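Side-chain contacts in sulfide-quinone reductase (Aquifex aeolicus, PDB 3HYW), which oxidises hydrogen sulfide with a quinone as electron acceptor and FAD as cofactor, building polysulfur products on its active-site cysteines: residues P64-K68 with F69-F73; F184-E188 with P189-H193; A225-D229 with K230-E234. All blocks are in the same frame, centred on the assembly; numbering follows the deposited sequence.

Contact 1: residues P64-K68 with F69-F73; sequences PLLPK and FNIEF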
loop_
_atom_site.group_PDB
_atom_site.type_symbol
_atom_site.label_atom_id
_atom_site.label_comp_id
_atom_site.label_asym_id
_atom_site.label_seq_id
_atom_site.Cartn_x
_atom_site.Cartn_y
_atom_site.Cartn_z
ATOM N N PRO A 64 -47.977 19.139 9.431
ATOM C CA PRO A 64 -49.137 18.553 8.749
ATOM C C PRO A 64 -49.043 17.038 8.552
ATOM O O PRO A 64 -50.039 16.404 8.200
ATOM C CB PRO A 64 -49.154 19.269 7.394
ATOM C CG PRO A 64 -47.751 19.704 7.163
ATOM C CD PRO A 64 -47.032 19.765 8.485
ATOM N N LEU A 65 -47.868 16.471 8.795
ATOM C CA LEU A 65 -47.616 15.063 8.532
ATOM C C LEU A 65 -47.903 14.151 9.730
ATOM O O LEU A 65 -48.639 13.178 9.601
ATOM C CB LEU A 65 -46.170 14.871 8.061
ATOM C CG LEU A 65 -45.735 13.432 7.782
ATOM C CD1 LEU A 65 -46.414 12.897 6.524
ATOM C CD2 LEU A 65 -44.241 13.376 7.663
ATOM N N LEU A 66 -47.323 14.470 10.885
ATOM C CA LEU A 66 -47.370 13.567 12.046
ATOM C C LEU A 66 -48.768 13.215 12.612
ATOM O O LEU A 66 -48.965 12.080 13.036
ATOM C CB LEU A 66 -46.391 14.014 13.144
ATOM C CG LEU A 66 -44.923 14.117 12.702
ATOM C CD1 LEU A 66 -44.024 14.551 13.852
ATOM C CD2 LEU A 66 -44.427 12.804 12.106
ATOM N N PRO A 67 -49.734 14.171 12.610
ATOM C CA PRO A 67 -51.125 13.851 12.999
ATOM C C PRO A 67 -51.778 12.733 12.171
ATOM O O PRO A 67 -52.615 11.997 12.693
ATOM C CB PRO A 67 -51.866 15.173 12.768
ATOM C CG PRO A 67 -50.813 16.208 12.919
ATOM C CD PRO A 67 -49.590 15.606 12.303
ATOM N N LYS A 68 -51.383 12.605 10.906
ATOM C CA LYS A 68 -51.866 11.525 10.035
ATOM C C LYS A 68 -51.498 10.145 10.581
ATOM O O LYS A 68 -52.135 9.143 10.239
ATOM C CB LYS A 68 -51.320 11.699 8.614
ATOM C CG LYS A 68 -51.839 12.951 7.922
ATOM C CD LYS A 68 -51.300 13.094 6.516
ATOM C CE LYS A 68 -52.014 14.223 5.790
ATOM N NZ LYS A 68 -51.640 14.287 4.345
ATOM N N PHE A 69 -50.474 10.108 11.433
ATOM C CA PHE A 69 -50.020 8.872 12.064
ATOM C C PHE A 69 -50.338 8.867 13.556
ATOM O O PHE A 69 -49.735 8.120 14.331
ATOM C CB PHE A 69 -48.519 8.663 11.794
ATOM C CG PHE A 69 -48.149 8.808 10.344
ATOM C CD1 PHE A 69 -48.845 8.097 9.355
ATOM C CD2 PHE A 69 -47.129 9.665 9.956
ATOM C CE1 PHE A 69 -48.520 8.238 8.000
ATOM C CE2 PHE A 69 -46.793 9.807 8.605
ATOM C CZ PHE A 69 -47.493 9.095 7.630
ATOM N N ASN A 70 -51.313 9.693 13.939
ATOM C CA ASN A 70 -51.714 9.882 15.342
ATOM C C ASN A 70 -50.541 10.215 16.278
ATOM O O ASN A 70 -50.463 9.721 17.403
ATOM C CB ASN A 70 -52.544 8.690 15.848
ATOM C CG ASN A 70 -53.825 8.485 15.045
ATOM O OD1 ASN A 70 -54.278 7.354 14.849
ATOM N ND2 ASN A 70 -54.407 9.582 14.567
ATOM N N ILE A 71 -49.630 11.053 15.791
ATOM C CA ILE A 71 -48.492 11.520 16.585
ATOM C C ILE A 71 -48.643 13.023 16.797
ATOM O O ILE A 71 -48.819 13.781 15.842
ATOM C CB ILE A 71 -47.131 11.171 15.909
ATOM C CG1 ILE A 71 -46.925 9.649 15.890
ATOM C CG2 ILE A 71 -45.952 11.864 16.621
ATOM C CD1 ILE A 71 -45.869 9.165 14.896
ATOM N N GLU A 72 -48.613 13.445 18.057
ATOM C CA GLU A 72 -48.706 14.865 18.385
ATOM C C GLU A 72 -47.340 15.517 18.172
ATOM O O GLU A 72 -46.338 15.030 18.677
ATOM C CB GLU A 72 -49.189 15.055 19.828
ATOM C CG GLU A 72 -49.284 16.511 20.274
ATOM C CD GLU A 72 -49.476 16.662 21.774
ATOM O OE1 GLU A 72 -49.067 15.750 22.534
ATOM O OE2 GLU A 72 -50.027 17.701 22.195
ATOM N N PHE A 73 -47.314 16.603 17.404
ATOM C CA PHE A 73 -46.089 17.345 17.147
ATOM C C PHE A 73 -46.088 18.670 17.904
ATOM O O PHE A 73 -47.017 19.466 17.779
ATOM C CB PHE A 73 -45.909 17.589 15.647
ATOM C CG PHE A 73 -44.611 18.274 15.284
ATOM C CD1 PHE A 73 -44.620 19.478 14.575
ATOM C CD2 PHE A 73 -43.383 17.714 15.639
ATOM C CE1 PHE A 73 -43.423 20.110 14.224
ATOM C CE2 PHE A 73 -42.183 18.340 15.299
ATOM C CZ PHE A 73 -42.203 19.539 14.591
HETATM O O HOH W 1 -54.151 12.862 15.044
#
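L66 offers its carbonyl oxygen to two amides at once, F69 N at 3.0 Å and I71 N at 3.0 Å, which come at it from opposite faces of the carbonyl plane, while P67 O receives N70 N at 2.9 Å. The I71-to-L66 bond (6→1) spans the N70-to-P67 bond (5→2), the pair that defines a Schellman motif, and N70, with phi 52°, takes the usual positive-phi position of the motif. The short 3-10 segment 66-68 is thereby ended and the chain redirected into a strand. A water donates to P67 O and accepts a weak bond from N70 ND2, tying the asparagine side chain loosely to the same turn.

Once reversed, the chain brings its apolar side chains back onto those of the 3-10 segment. L66 CB lies against I71 CB at 4.0 Å, and its branch CD1 reaches onward to F73 CD2 at 3.7 Å, meeting the ring obliquely. F73 is brought to this methyl by its CG standing anti to the backbone N (chi1 -176°). On another flank, L65 CD1 touches F69 CE2 at 3.7 Å, while K68 CB lies over one face of the same ring; the rest of the lysine runs outward.

Helix 12-24 closes the arrangement: Y19 packs on L65, L66 and I71 and meets the F69 ring edge-to-face, and R22 bonds the carbonyl oxygens of F69 and N70. The strand then joins 29-33 through backbone bonds from E72 to I30 and L32, becoming an outermost strand, within this chain, of the parallel sheet of the FAD-binding Rossmann-type fold.

Contact 2: residues F184-E188 with P189-H193; sequences FITSE and PYLGH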
loop_
_atom_site.group_PDB
_atom_site.type_symbol
_atom_site.label_atom_id
_atom_site.label_comp_id
_atom_site.label_asym_id
_atom_site.label_seq_id
_atom_site.Cartn_x
_atom_site.Cartn_y
_atom_site.Cartn_z
ATOM N N PHE A 184 -6.422 17.597 2.581
ATOM C CA PHE A 184 -7.302 17.007 3.571
ATOM C C PHE A 184 -6.523 16.861 4.870
ATOM O O PHE A 184 -5.443 16.276 4.877
ATOM C CB PHE A 184 -7.790 15.646 3.068
ATOM C CG PHE A 184 -8.935 15.080 3.852
ATOM C CD1 PHE A 184 -10.247 15.398 3.514
ATOM C CD2 PHE A 184 -8.708 14.206 4.909
ATOM C CE1 PHE A 184 -11.321 14.876 4.242
ATOM C CE2 PHE A 184 -9.775 13.677 5.634
ATOM C CZ PHE A 184 -11.083 14.012 5.295
ATOM N N ILE A 185 -7.051 17.419 5.960
ATOM C CA ILE A 185 -6.367 17.361 7.265
ATOM C C ILE A 185 -7.284 16.733 8.310
ATOM O O ILE A 185 -8.384 17.221 8.561
ATOM C CB ILE A 185 -5.893 18.756 7.757
ATOM C CG1 ILE A 185 -5.031 19.448 6.697
ATOM C CG2 ILE A 185 -5.122 18.623 9.082
ATOM C CD1 ILE A 185 -4.437 20.777 7.146
ATOM N N THR A 186 -6.830 15.644 8.914
ATOM C CA THR A 186 -7.688 14.895 9.831
ATOM C C THR A 186 -7.027 14.497 11.156
ATOM O O THR A 186 -5.806 14.296 11.236
ATOM C CB THR A 186 -8.303 13.654 9.123
ATOM O OG1 THR A 186 -9.163 12.960 10.033
ATOM C CG2 THR A 186 -7.204 12.711 8.608
ATOM N N SER A 187 -7.862 14.408 12.191
ATOM C CA SER A 187 -7.487 13.863 13.490
ATOM C C SER A 187 -7.312 12.338 13.452
ATOM O O SER A 187 -6.650 11.764 14.320
ATOM C CB SER A 187 -8.536 14.251 14.532
ATOM O OG SER A 187 -9.857 14.143 14.004
ATOM N N GLU A 188 -7.910 11.682 12.455
ATOM C CA GLU A 188 -7.710 10.245 12.245
ATOM C C GLU A 188 -6.225 9.935 12.173
ATOM O O GLU A 188 -5.460 10.727 11.605
ATOM C CB GLU A 188 -8.335 9.792 10.927
ATOM C CG GLU A 188 -9.846 9.784 10.872
ATOM C CD GLU A 188 -10.305 9.778 9.436
ATOM O OE1 GLU A 188 -10.170 10.827 8.770
ATOM O OE2 GLU A 188 -10.751 8.724 8.952
ATOM N N PRO A 189 -5.809 8.781 12.735
ATOM C CA PRO A 189 -4.405 8.381 12.684
ATOM C C PRO A 189 -3.963 8.078 11.254
ATOM O O PRO A 189 -2.782 8.151 10.948
ATOM C CB PRO A 189 -4.368 7.105 13.533
ATOM C CG PRO A 189 -5.771 6.579 13.493
ATOM C CD PRO A 189 -6.640 7.796 13.453
ATOM N N TYR A 190 -4.923 7.735 10.397
ATOM C CA TYR A 190 -4.662 7.510 8.974
ATOM C C TYR A 190 -5.952 7.723 8.199
ATOM O O TYR A 190 -7.033 7.738 8.784
ATOM C CB TYR A 190 -4.108 6.099 8.727
ATOM C CG TYR A 190 -4.929 4.999 9.354
ATOM C CD1 TYR A 190 -6.078 4.519 8.728
ATOM C CD2 TYR A 190 -4.562 4.437 10.575
ATOM C CE1 TYR A 190 -6.841 3.511 9.302
ATOM C CE2 TYR A 190 -5.325 3.421 11.160
ATOM C CZ TYR A 190 -6.461 2.971 10.515
ATOM O OH TYR A 190 -7.224 1.968 11.065
ATOM N N LEU A 191 -5.841 7.883 6.886
ATOM C CA LEU A 191 -7.015 8.073 6.035
ATOM C C LEU A 191 -7.923 6.849 6.102
ATOM O O LEU A 191 -7.440 5.727 6.149
ATOM C CB LEU A 191 -6.574 8.293 4.593
ATOM C CG LEU A 191 -6.435 9.695 3.994
ATOM C CD1 LEU A 191 -6.010 10.766 4.991
ATOM C CD2 LEU A 191 -5.493 9.627 2.809
ATOM N N GLY A 192 -9.234 7.063 6.096
ATOM C CA GLY A 192 -10.167 5.948 6.083
ATOM C C GLY A 192 -10.217 5.164 7.384
ATOM O O GLY A 192 -10.613 3.991 7.389
ATOM N N HIS A 193 -9.794 5.803 8.478
ATOM C CA HIS A 193 -9.997 5.285 9.833
ATOM C C HIS A 193 -11.460 5.422 10.251
ATOM O O HIS A 193 -12.036 4.489 10.818
ATOM C CB HIS A 193 -9.086 6.017 10.829
ATOM C CG HIS A 193 -9.220 5.547 12.243
ATOM N ND1 HIS A 193 -10.190 6.026 13.099
ATOM C CD2 HIS A 193 -8.483 4.670 12.964
ATOM C CE1 HIS A 193 -10.055 5.452 14.281
ATOM N NE2 HIS A 193 -9.029 4.623 14.225
#
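E188 extends its side chain alongside H193, making a buried, local contact round a turn just beyond strand 182-185, where the chain leaves the mixed sheet and heads for helix 202-212. The exit begins with an ST turn: T186 OG1 accepts a hydrogen bond from E188 N at 3.0 Å (157°). The same hydroxyl donates to E188 OE1 at 2.7 Å, using the anti lone pair of that oxygen, so one threonine holds both the backbone and the side chain of the glutamate.

With CG of E188 anti to its own carbonyl carbon (chi1 -70°) and the chain extended beyond it, the side chains of E188 and H193 run antiparallel to each other. E188 CG rests 3.8 Å from H193 CB, and E188 OE2 comes within 3.1 Å of H193 N; carboxylate and imidazole are turned 74° apart, without stacking. A type II turn from Y190 to H193, with G192 at positive phi, brings the histidine back to this place. P189 CD then sits over one face of the imidazole, nearer the ring's margin than its centre, and H193 CB lies over a face of the Y190 ring. On the apolar flank L191 CD1 reaches back to F184 CD2 at 4.4 Å and to T186 CG2 at 4.3 Å, under cover of V206 and F210 of helix 202-212.

Beyond these two segments, Y161 OH bonds both E188 OE1 and G192 N, and E302 holds H193 NE2. The next residues of the loop add F194 N to E188 OE2 and the amide of G195 to H193 ND1. Both oxygens of the buried carboxylate therefore have partners, several of them donors, a setting that would probably favour its ionised form and fix the rotation of the group.

Contact 3: residues A225-D229 with K230-E234; sequences AIEPD and KVIYE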
loop_
_atom_site.group_PDB
_atom_site.type_symbol
_atom_site.label_atom_id
_atom_site.label_comp_id
_atom_site.label_asym_id
_atom_site.label_seq_id
_atom_site.Cartn_x
_atom_site.Cartn_y
_atom_site.Cartn_z
ATOM N N ALA A 225 -6.466 25.970 14.786
ATOM C CA ALA A 225 -6.993 27.257 14.372
ATOM C C ALA A 225 -7.276 27.300 12.887
ATOM O O ALA A 225 -6.530 26.743 12.075
ATOM C CB ALA A 225 -6.022 28.396 14.756
ATOM N N ILE A 226 -8.370 27.971 12.550
ATOM C CA ILE A 226 -8.685 28.302 11.177
ATOM C C ILE A 226 -8.794 29.818 11.100
ATOM O O ILE A 226 -9.655 30.431 11.735
ATOM C CB ILE A 226 -9.982 27.616 10.694
ATOM C CG1 ILE A 226 -9.824 26.091 10.769
ATOM C CG2 ILE A 226 -10.311 28.041 9.270
ATOM C CD1 ILE A 226 -11.095 25.351 11.056
ATOM N N GLU A 227 -7.881 30.409 10.342
ATOM C CA GLU A 227 -7.870 31.840 10.105
ATOM C C GLU A 227 -8.435 32.078 8.703
ATOM O O GLU A 227 -8.632 31.118 7.953
ATOM C CB GLU A 227 -6.443 32.385 10.257
ATOM C CG GLU A 227 -5.895 32.260 11.687
ATOM C CD GLU A 227 -4.495 32.834 11.864
ATOM O OE1 GLU A 227 -4.033 33.610 10.998
ATOM O OE2 GLU A 227 -3.856 32.515 12.889
ATOM N N PRO A 228 -8.747 33.343 8.353
ATOM C CA PRO A 228 -9.247 33.586 6.994
ATOM C C PRO A 228 -8.219 33.210 5.923
ATOM O O PRO A 228 -8.578 32.982 4.765
ATOM C CB PRO A 228 -9.492 35.102 6.981
ATOM C CG PRO A 228 -9.652 35.477 8.423
ATOM C CD PRO A 228 -8.710 34.579 9.155
ATOM N N ASP A 229 -6.966 33.097 6.357
ATOM C CA ASP A 229 -5.784 33.028 5.510
ATOM C C ASP A 229 -5.199 31.614 5.446
ATOM O O ASP A 229 -4.519 31.252 4.476
ATOM C CB ASP A 229 -4.729 33.989 6.101
ATOM C CG ASP A 229 -3.558 34.254 5.162
ATOM O OD1 ASP A 229 -3.492 33.638 4.072
ATOM O OD2 ASP A 229 -2.695 35.096 5.516
ATOM N N LYS A 230 -5.448 30.823 6.490
ATOM C CA LYS A 230 -4.689 29.595 6.717
ATOM C C LYS A 230 -5.293 28.691 7.789
ATOM O O LYS A 230 -6.134 29.113 8.583
ATOM C CB LYS A 230 -3.233 29.938 7.096
ATOM C CG LYS A 230 -3.089 30.962 8.211
ATOM C CD LYS A 230 -1.665 31.492 8.289
ATOM C CE LYS A 230 -1.593 32.801 9.046
ATOM N NZ LYS A 230 -0.182 33.195 9.325
ATOM N N VAL A 231 -4.848 27.439 7.790
ATOM C CA VAL A 231 -5.168 26.497 8.853
ATOM C C VAL A 231 -3.883 26.216 9.622
ATOM O O VAL A 231 -2.814 26.020 9.025
ATOM C CB VAL A 231 -5.809 25.192 8.307
ATOM C CG1 VAL A 231 -5.993 24.147 9.415
ATOM C CG2 VAL A 231 -7.151 25.502 7.660
ATOM N N ILE A 232 -3.995 26.252 10.946
ATOM C CA ILE A 232 -2.885 25.937 11.837
ATOM C C ILE A 232 -3.170 24.607 12.545
ATOM O O ILE A 232 -4.224 24.429 13.165
ATOM C CB ILE A 232 -2.638 27.061 12.871
ATOM C CG1 ILE A 232 -2.437 28.407 12.157
ATOM C CG2 ILE A 232 -1.443 26.719 13.767
ATOM C CD1 ILE A 232 -2.438 29.611 13.083
ATOM N N TYR A 233 -2.235 23.673 12.418
ATOM C CA TYR A 233 -2.353 22.378 13.071
ATOM C C TYR A 233 -1.109 22.062 13.894
ATOM O O TYR A 233 -0.036 22.617 13.654
ATOM C CB TYR A 233 -2.656 21.263 12.059
ATOM C CG TYR A 233 -1.559 20.989 11.052
ATOM C CD1 TYR A 233 -1.501 21.686 9.845
ATOM C CD2 TYR A 233 -0.586 20.020 11.304
ATOM C CE1 TYR A 233 -0.493 21.431 8.916
ATOM C CE2 TYR A 233 0.422 19.754 10.383
ATOM C CZ TYR A 233 0.461 20.460 9.191
ATOM O OH TYR A 233 1.470 20.208 8.285
ATOM N N GLU A 234 -1.272 21.166 14.860
ATOM C CA GLU A 234 -0.191 20.738 15.728
ATOM C C GLU A 234 0.042 19.241 15.530
ATOM O O GLU A 234 -0.907 18.452 15.560
ATOM C CB GLU A 234 -0.581 21.030 17.175
ATOM C CG GLU A 234 0.526 20.896 18.195
ATOM C CD GLU A 234 0.072 21.276 19.593
ATOM O OE1 GLU A 234 -0.644 22.292 19.744
ATOM O OE2 GLU A 234 0.441 20.562 20.551
#
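E227 and K230 run parallel across the turn of a hairpin. The carboxylate meets the aliphatic part of the lysine: E227 OE1 is 3.2 Å from K230 CE, whereas K230 NZ stays beyond salt-bridge distance and pairs instead with E242 on the next strand. K230 reaches this line because its CG takes the crowded position between backbone N and carbonyl carbon (chi1 50°), after which the chain runs extended. The other carboxylate oxygen, E227 OE2, approaches I232 CD1 at 3.2 Å, the two side chains crossing obliquely.

Beneath them the ladder sets the spacing. E227 N donates to K230 O at 2.8 Å, nearly in line with the carbonyl bond. Next come A225 and I232, an antiparallel hydrogen-bonded pair joined in both directions, with I232 N to A225 O at 2.8 Å the straighter bond (173°). Their CB atoms face each other at 4.1 Å on the side of the sheet that also carries the I232 methyl near E227. Between these rungs I226 and V231 form a non-hydrogen-bonded pair on the opposite face, where I226 CG1 lies 4.1 Å from V231 CG2.

Farther out, T248 and F250 of strand 247-255 pack against both I226 and V231, and N119 ND2 bonds I226 O. Backbone bonds from V231 to V243 and from Y233 to H241 add strand 240-244, so the hairpin supplies the first two strands of a three-stranded antiparallel beta-meander, as in the dinucleotide-binding domains of related disulfide-reductase flavoproteins such as glutathione reductase.

The three contacts follow one another along the chain but fall into two places. Contacts 2 and 3 are neighbours, their centres about 17 Å apart, and they meet where I185 CD1 packs on Y233 CD1 at 4.1 Å, joining the mixed sheet to the meander. Contact 1 stands across the chain's centre, with its nearest atoms about 33 Å from contact 2 and about 32 Å from contact 3. Neither contact 1 nor contact 2 touches a ligand, but the F73 side chain lies about 8 Å from FAD and about 4 Å from the side chain of FAD-binding S34, and G192 about 8 Å from octathiocane. Contact 3 lies away from the flavin and sulfur sites.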